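Local coordinates for protein glial cell-derived neurotrophic factor (Rattus norvegicus, PDB 1AGQ) that acts as a secreted growth factor of the cystine-knot class, supporting neurons and probably signalling by binding receptors at the cell surface, at residues 44-49 with 63-68. Residues are numbered along the deposited sequence; the frame is centred on the assembly and turned at random.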
loop_
_atom_site.group_PDB
_atom_site.type_symbol
_atom_site.label_atom_id
_atom_site.label_comp_id
_atom_site.label_asym_id
_atom_site.label_seq_id
_atom_site.Cartn_x
_atom_site.Cartn_y
_atom_site.Cartn_z
ATOM N N LEU B 44 -0.414 -5.014 4.791
ATOM C CA LEU B 44 -1.248 -5.995 5.454
ATOM C C LEU B 44 -0.822 -7.359 4.934
ATOM O O LEU B 44 -0.619 -7.534 3.733
ATOM C CB LEU B 44 -2.700 -5.711 5.091
ATOM C CG LEU B 44 -3.843 -6.454 5.779
ATOM C CD1 LEU B 44 -3.911 -6.079 7.231
ATOM C CD2 LEU B 44 -5.138 -6.102 5.093
ATOM N N THR B 45 -0.643 -8.309 5.842
ATOM C CA THR B 45 -0.229 -9.654 5.455
ATOM C C THR B 45 -1.239 -10.622 6.055
ATOM O O THR B 45 -1.601 -10.486 7.230
ATOM C CB THR B 45 1.162 -9.996 6.002
ATOM O OG1 THR B 45 2.127 -9.116 5.423
ATOM C CG2 THR B 45 1.557 -11.437 5.614
ATOM N N ALA B 46 -1.696 -11.583 5.252
ATOM C CA ALA B 46 -2.679 -12.561 5.720
ATOM C C ALA B 46 -2.093 -13.971 5.894
ATOM O O ALA B 46 -1.209 -14.412 5.144
ATOM C CB ALA B 46 -3.848 -12.604 4.746
ATOM N N ILE B 47 -2.606 -14.682 6.892
ATOM C CA ILE B 47 -2.188 -16.054 7.129
ATOM C C ILE B 47 -3.411 -16.842 7.606
ATOM O O ILE B 47 -4.113 -16.425 8.524
ATOM C CB ILE B 47 -1.028 -16.138 8.170
ATOM C CG1 ILE B 47 -0.641 -17.599 8.396
ATOM C CG2 ILE B 47 -1.397 -15.419 9.441
ATOM C CD1 ILE B 47 0.749 -17.761 8.965
ATOM N N HIS B 48 -3.706 -17.940 6.927
ATOM C CA HIS B 48 -4.845 -18.754 7.323
ATOM C C HIS B 48 -4.384 -19.591 8.504
ATOM O O HIS B 48 -3.383 -20.295 8.408
ATOM C CB HIS B 48 -5.290 -19.671 6.189
ATOM C CG HIS B 48 -6.363 -20.633 6.600
ATOM N ND1 HIS B 48 -6.339 -21.968 6.271
ATOM C CD2 HIS B 48 -7.466 -20.450 7.368
ATOM C CE1 HIS B 48 -7.379 -22.571 6.818
ATOM N NE2 HIS B 48 -8.078 -21.676 7.488
ATOM N N LEU B 49 -5.102 -19.502 9.619
ATOM C CA LEU B 49 -4.738 -20.234 10.823
ATOM C C LEU B 49 -5.946 -20.903 11.456
ATOM O O LEU B 49 -7.084 -20.603 11.132
ATOM C CB LEU B 49 -4.131 -19.288 11.863
ATOM C CG LEU B 49 -2.872 -18.450 11.574
ATOM C CD1 LEU B 49 -2.722 -17.399 12.653
ATOM C CD2 LEU B 49 -1.649 -19.336 11.526
ATOM N N GLU B 63 -11.497 -21.681 12.227
ATOM C CA GLU B 63 -10.327 -21.235 11.470
ATOM C C GLU B 63 -10.535 -19.766 11.173
ATOM O O GLU B 63 -11.647 -19.253 11.298
ATOM C CB GLU B 63 -10.221 -21.963 10.134
ATOM C CG GLU B 63 -10.077 -23.461 10.252
ATOM C CD GLU B 63 -9.769 -24.119 8.924
ATOM O OE1 GLU B 63 -10.138 -23.551 7.869
ATOM O OE2 GLU B 63 -9.158 -25.207 8.941
ATOM N N LEU B 64 -9.475 -19.090 10.753
ATOM C CA LEU B 64 -9.607 -17.700 10.422
ATOM C C LEU B 64 -8.430 -17.244 9.601
ATOM O O LEU B 64 -7.378 -17.897 9.558
ATOM C CB LEU B 64 -9.696 -16.853 11.705
ATOM C CG LEU B 64 -8.352 -16.559 12.380
ATOM C CD1 LEU B 64 -8.463 -15.366 13.324
ATOM C CD2 LEU B 64 -7.911 -17.796 13.132
ATOM N N ILE B 65 -8.646 -16.143 8.896
ATOM C CA ILE B 65 -7.576 -15.532 8.139
ATOM C C ILE B 65 -7.090 -14.452 9.129
ATOM O O ILE B 65 -7.817 -13.507 9.425
ATOM C CB ILE B 65 -8.088 -14.827 6.877
ATOM C CG1 ILE B 65 -8.834 -15.812 5.970
ATOM C CG2 ILE B 65 -6.914 -14.233 6.144
ATOM C CD1 ILE B 65 -7.956 -16.924 5.442
ATOM N N PHE B 66 -5.900 -14.617 9.687
ATOM C CA PHE B 66 -5.398 -13.623 10.617
ATOM C C PHE B 66 -4.578 -12.657 9.767
ATOM O O PHE B 66 -3.808 -13.088 8.912
ATOM C CB PHE B 66 -4.523 -14.287 11.673
ATOM C CG PHE B 66 -3.687 -13.318 12.467
ATOM C CD1 PHE B 66 -4.268 -12.517 13.438
ATOM C CD2 PHE B 66 -2.322 -13.195 12.222
ATOM C CE1 PHE B 66 -3.508 -11.604 14.154
ATOM C CE2 PHE B 66 -1.555 -12.275 12.939
ATOM C CZ PHE B 66 -2.154 -11.482 13.902
ATOM N N ARG B 67 -4.766 -11.358 9.971
ATOM C CA ARG B 67 -3.991 -10.384 9.208
ATOM C C ARG B 67 -3.228 -9.464 10.142
ATOM O O ARG B 67 -3.722 -9.067 11.182
ATOM C CB ARG B 67 -4.903 -9.580 8.288
ATOM C CG ARG B 67 -5.628 -10.494 7.318
ATOM C CD ARG B 67 -6.246 -9.697 6.193
ATOM N NE ARG B 67 -7.384 -8.916 6.661
ATOM C CZ ARG B 67 -8.266 -8.349 5.846
ATOM N NH1 ARG B 67 -8.116 -8.484 4.536
ATOM N NH2 ARG B 67 -9.312 -7.684 6.332
ATOM N N TYR B 68 -1.984 -9.182 9.774
ATOM C CA TYR B 68 -1.155 -8.329 10.596
ATOM C C TYR B 68 -0.478 -7.294 9.721
ATOM O O TYR B 68 -0.359 -7.484 8.512
ATOM C CB TYR B 68 -0.118 -9.165 11.356
ATOM C CG TYR B 68 0.884 -9.882 10.490
ATOM C CD1 TYR B 68 0.586 -11.119 9.935
ATOM C CD2 TYR B 68 2.158 -9.349 10.262
ATOM C CE1 TYR B 68 1.527 -11.826 9.178
ATOM C CE2 TYR B 68 3.113 -10.056 9.497
ATOM C CZ TYR B 68 2.789 -11.293 8.962
ATOM O OH TYR B 68 3.700 -11.990 8.173
HETATM O O HOH W 1 2.198 -7.146 6.842
#
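The Y68 ring carries T45 over one face, with CB of T45 3.8 Å from the ring centroid in a CH-pi contact offset toward the rim on the hydroxyl side. CG of Y68 sits between its own backbone N and carbonyl carbon (chi1 64°), and the ring beyond it lies beside T45, pointing the same way; its OH is hydrogen-bonded to H48 NE2 of the second subunit. The F66 ring meets I47 at its edge, CD2 lying 3.7 Å from I47 CG2 in the ring plane, while L49 runs alongside with CD1 against F66 CB. The side chains of T45, I47, L49, L64, F66 and Y68 share this face; the third subunit packs on part of it, its L87 against L49 and F66.

A46, H48, I65 and R67 point to the other face, where the H48 ring takes OE1 of E63 at its edge. H48 NE2 lies 2.8 Å from E63 OE1, a hydrogen bond that is weak because it bends to 127° at the hydrogen. The carboxylate plane is turned well away from that of the ring. L44 reaches R67 by the end of its side chain: CD1 of L44 rests 3.8 Å from CB of R67 and its CD2 lies over one guanidinium face; the arginine's charged end is fixed by a salt bridge to D109 and by the carbonyl of A129. Between these two pairs, A46 CB touches I65 CG2 at 3.7 Å.

Six backbone hydrogen bonds join the strands in the pairs T45–Y68, I47–F66 and L49–L64, the straightest running from L49 N to L64 O (177°). T45 and A46 also pair in parallel with a strand of the second subunit, carrying the sheet across that interface. The arrangement is the twisted two-stranded antiparallel hairpin of a TGF-beta-like finger, leading by its second strand to the knot cysteines C69 and C73.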